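Local structure of glycosyltransferase (Streptomyces viridochromogenes, 2IV3) at the interface of chains A and B. The protein is a glycosyltransferase that takes part in the biosynthesis of avilamycin A and binds UDP. Numbering follows the deposited sequence. Chains: chain A/B, Glycosyltransferase.

Contact 1 and contact 2 are two patches of one two-fold interface, the centres of their C-alpha atoms about 12 Å apart. They share a loop of chain A between strand 234-237 and helix 256-263: A:Thr243, A:Gly248 and A:Ile249 serve contact 1, and A:Trp246 reaches contact 2. Contact 1 is built mainly of apolar side chains; in contact 2 residues 115 and 116 of both chains meet each other. Each has its twin with the chains exchanged. Contact 1 would set a C-terminal-half loop of one copy against the N-terminal half of the other, while contact 2 joins the two N-terminal halves, if this dimer also forms in solution.

Contact 1: the interface of chains A and B. Residues chain A 243, 248-249; chain B 73, 94-95.
The terminal methyl of A:Ile249 makes the main reach across: CD1 lies 3.5 Å from the ring carbon CG of B:Pro73, with CB of the same ring a little farther off. The side chains of A:Ile249 and B:Pro73 meet at a slant, and the methyl touches the CB-CG side of the pyrrolidine ring. On its other flank, CD1 rests against the CG1 methyl of B:Val95 at 3.8 Å. The isoleucine tip therefore sits over a seam between two chain B residues that already pack on each other, since CG1 of B:Val95 is 3.5 Å from CB of B:Pro73. The second methyl of the valine, CG2, points to the backbone of the chain A loop, 4.0 Å from CA of A:Gly248. It also lies 3.9 Å from OG1, the hydroxyl oxygen of A:Thr243, a van der Waals approach.

Torsions account for the reach. A:Ile249 holds CG1 opposite its carbonyl carbon (chi1 -53°), which sends the longer branch toward chain B and turns CG2 away from it. B:Val95 has CG1 opposite its own backbone N (chi1 161°), and its two methyls part to serve A:Ile249 and A:Gly248 separately. With no side chain on A:Gly248 or B:Gly94, the two backbones can come close beside the valine.

Further out, B:Pro73 opens helix 73-82, while B:Val95 lies in the loop after strand 87-90; the seam is thus formed by a helix start and a loop. The patch gives the interface a small hydrophobic foothold, and may steady the chain A loop that leads on toward helix 256-263, where UDP-binding residues lie.

Contact 2: the interface of chains A and B. Residues chain A 115-116, 246; chain B 115-116.
An antiparallel beta bridge between the two chains, A:Arg116 with B:Arg116, marks this contact near the two-fold axis, where a loop meets its own copy. The backbone hydrogen bonds that such a bridge implies probably run through flanking residues. A:Thr115 and B:Thr115 cross at about a right angle, their CB atoms 3.6 Å apart. Each presents both branches to the other, and CG2 of A:Thr115 lies 3.6 Å from OG1 of B:Thr115. Both hydroxyls sit between their backbone N and carbonyl carbon, which turns hydroxyl to methyl at the centre of the pair. The carbonyl O of A:Trp246 comes within 3.3 Å of OG1 of B:Thr115, a close polar approach rather than an established hydrogen bond; the indole is turned away from B:Thr115.

The arginines break the symmetry. A:Arg116 keeps CG beside its backbone N, whereas B:Arg116 swings CG opposite N (chi1 162°). Their aliphatic stems pack, CD of A:Arg116 being 3.7 Å from CG of B:Arg116. The guanidinium planes stand 68° apart: NE of B:Arg116 lies over the face of the chain A group, near its rim, 3.8 Å from CZ of A:Arg116. That CZ in turn lies at the edge of the B:Arg116 guanidinium, in its plane, so the two groups meet face to edge. Bringing two probably positive groups together should carry some cost, perhaps eased by solvent or nearby residues.

In the fold, A:Thr115 and A:Arg116, with B:Thr115 and B:Arg116, belong to the loop joining strands 106-111 and 123-125 of each chain, and A:Trp246 comes from the loop ahead of helix 256-263.

Contact 1: the interface of chains A and B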
ATOM      1  N   THR A 243      11.586   2.680  -0.279  1.00 42.18           N
ATOM      2  CA  THR A 243      10.697   2.342  -1.351  1.00 43.88           C
ATOM      3  C   THR A 243       9.615   1.422  -0.846  1.00 45.28           C
ATOM      4  O   THR A 243       9.860   0.610   0.040  1.00 45.37           O
ATOM      5  CB  THR A 243      11.472   1.630  -2.445  1.00 43.42           C
ATOM      6  OG1 THR A 243      10.547   0.953  -3.299  1.00 45.37           O
ATOM      7  CG2 THR A 243      12.403   0.614  -1.836  1.00 42.63           C
ATOM      8  N   GLY A 248       6.562   3.996  -5.053  1.00 47.43           N
ATOM      9  CA  GLY A 248       7.257   5.263  -4.795  1.00 46.16           C
ATOM     10  C   GLY A 248       8.085   5.201  -3.518  1.00 46.08           C
ATOM     11  O   GLY A 248       8.230   4.119  -2.905  1.00 46.50           O
ATOM     12  N   ILE A 249       8.652   6.345  -3.119  1.00 45.03           N
ATOM     13  CA  ILE A 249       9.369   6.481  -1.829  1.00 43.26           C
ATOM     14  C   ILE A 249       8.371   6.835  -0.712  1.00 42.68           C
ATOM     15  O   ILE A 249       7.428   7.603  -0.925  1.00 42.90           O
ATOM     16  CB  ILE A 249      10.460   7.597  -1.888  1.00 42.98           C
ATOM     17  CG1 ILE A 249      11.422   7.407  -3.051  1.00 42.16           C
ATOM     18  CG2 ILE A 249      11.209   7.682  -0.590  1.00 43.27           C
ATOM     19  CD1 ILE A 249      12.357   6.178  -2.951  1.00 43.74           C
TER
ATOM     20  N   PRO B  73      17.615   4.444  -4.307  1.00 41.23           N
ATOM     21  CA  PRO B  73      16.970   5.343  -5.236  1.00 41.23           C
ATOM     22  C   PRO B  73      17.873   6.491  -5.666  1.00 40.92           C
ATOM     23  O   PRO B  73      17.867   6.859  -6.835  1.00 40.72           O
ATOM     24  CB  PRO B  73      15.759   5.821  -4.443  1.00 41.35           C
ATOM     25  CG  PRO B  73      15.451   4.642  -3.574  1.00 41.26           C
ATOM     26  CD  PRO B  73      16.808   4.259  -3.094  1.00 40.94           C
ATOM     27  N   GLY B  94       7.662   5.509  -9.305  1.00 41.16           N
ATOM     28  CA  GLY B  94       8.029   6.913  -9.178  1.00 40.78           C
ATOM     29  C   GLY B  94       9.102   7.126  -8.139  1.00 40.36           C
ATOM     30  O   GLY B  94       9.239   8.210  -7.570  1.00 39.96           O
ATOM     31  N   VAL B  95       9.834   6.061  -7.863  1.00 40.28           N
ATOM     32  CA  VAL B  95      11.013   6.132  -7.028  1.00 40.55           C
ATOM     33  C   VAL B  95      11.955   7.155  -7.663  1.00 40.75           C
ATOM     34  O   VAL B  95      12.725   7.828  -6.963  1.00 41.39           O
ATOM     35  CB  VAL B  95      11.641   4.745  -6.897  1.00 40.87           C
ATOM     36  CG1 VAL B  95      13.067   4.821  -6.451  1.00 40.65           C
ATOM     37  CG2 VAL B  95      10.784   3.849  -5.960  1.00 40.49           C
TER

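Contact 2: the interface of chains A and B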
ATOM      1  N   THR A 115      -0.150   8.392  -1.393  1.00 42.53           N
ATOM      2  CA  THR A 115      -0.375   8.316  -2.816  1.00 41.98           C
ATOM      3  C   THR A 115      -1.372   9.344  -3.193  1.00 41.64           C
ATOM      4  O   THR A 115      -2.108   9.839  -2.348  1.00 41.83           O
ATOM      5  CB  THR A 115      -0.880   6.932  -3.202  1.00 42.58           C
ATOM      6  OG1 THR A 115      -2.050   6.611  -2.431  1.00 42.76           O
ATOM      7  CG2 THR A 115       0.197   5.893  -2.898  1.00 43.14           C
ATOM      8  N   ARG A 116      -1.411   9.671  -4.471  1.00 41.08           N
ATOM      9  CA  ARG A 116      -2.351  10.653  -4.954  1.00 41.16           C
ATOM     10  C   ARG A 116      -3.792  10.148  -4.741  1.00 41.62           C
ATOM     11  O   ARG A 116      -4.060   8.936  -4.878  1.00 41.96           O
ATOM     12  CB  ARG A 116      -2.030  10.945  -6.401  1.00 40.94           C
ATOM     13  CG  ARG A 116      -0.499  10.954  -6.642  1.00 41.95           C
ATOM     14  CD  ARG A 116      -0.173  11.528  -7.960  1.00 42.60           C
ATOM     15  NE  ARG A 116      -0.973  12.719  -8.134  1.00 44.96           N
ATOM     16  CZ  ARG A 116      -0.978  13.471  -9.228  1.00 45.45           C
ATOM     17  NH1 ARG A 116      -0.224  13.130 -10.267  1.00 43.42           N
ATOM     18  NH2 ARG A 116      -1.762  14.544  -9.275  1.00 45.11           N
ATOM     19  N   TRP A 246       3.206   0.440  -1.720  1.00 50.96           N
ATOM     20  CA  TRP A 246       2.283   1.503  -2.191  1.00 49.78           C
ATOM     21  C   TRP A 246       2.763   2.018  -3.545  1.00 49.63           C
ATOM     22  O   TRP A 246       1.977   2.621  -4.267  1.00 49.78           O
ATOM     23  CB  TRP A 246       2.258   2.681  -1.213  1.00 49.53           C
ATOM     24  CG  TRP A 246       3.643   2.945  -0.759  1.00 48.87           C
ATOM     25  CD1 TRP A 246       4.538   3.828  -1.296  1.00 47.88           C
ATOM     26  CD2 TRP A 246       4.344   2.224   0.265  1.00 49.85           C
ATOM     27  NE1 TRP A 246       5.755   3.707  -0.657  1.00 47.75           N
ATOM     28  CE2 TRP A 246       5.659   2.731   0.307  1.00 49.47           C
ATOM     29  CE3 TRP A 246       3.980   1.202   1.158  1.00 49.10           C
ATOM     30  CZ2 TRP A 246       6.605   2.265   1.219  1.00 48.42           C
ATOM     31  CZ3 TRP A 246       4.924   0.729   2.036  1.00 48.43           C
ATOM     32  CH2 TRP A 246       6.223   1.267   2.065  1.00 48.26           C
TER
ATOM     33  N   THR B 115      -3.053   2.641  -6.822  1.00 42.15           N
ATOM     34  CA  THR B 115      -3.096   4.093  -6.570  1.00 41.34           C
ATOM     35  C   THR B 115      -2.742   4.900  -7.816  1.00 41.03           C
ATOM     36  O   THR B 115      -2.173   4.337  -8.747  1.00 40.17           O
ATOM     37  CB  THR B 115      -2.185   4.425  -5.397  1.00 41.50           C
ATOM     38  OG1 THR B 115      -0.999   3.599  -5.445  1.00 41.53           O
ATOM     39  CG2 THR B 115      -2.922   4.085  -4.110  1.00 42.03           C
ATOM     40  N   ARG B 116      -3.122   6.184  -7.865  1.00 40.97           N
ATOM     41  CA  ARG B 116      -2.690   7.068  -8.962  1.00 40.69           C
ATOM     42  C   ARG B 116      -1.149   7.280  -8.874  1.00 40.82           C
ATOM     43  O   ARG B 116      -0.597   7.473  -7.753  1.00 39.36           O
ATOM     44  CB  ARG B 116      -3.452   8.404  -8.991  1.00 41.05           C
ATOM     45  CG  ARG B 116      -2.735   9.543  -9.832  1.00 41.73           C
ATOM     46  CD  ARG B 116      -3.382   9.920 -11.203  1.00 43.32           C
ATOM     47  NE  ARG B 116      -3.152  11.348 -11.544  1.00 45.31           N
ATOM     48  CZ  ARG B 116      -3.515  11.973 -12.686  1.00 45.34           C
ATOM     49  NH1 ARG B 116      -4.136  11.329 -13.668  1.00 45.00           N
ATOM     50  NH2 ARG B 116      -3.246  13.264 -12.859  1.00 43.98           N
TER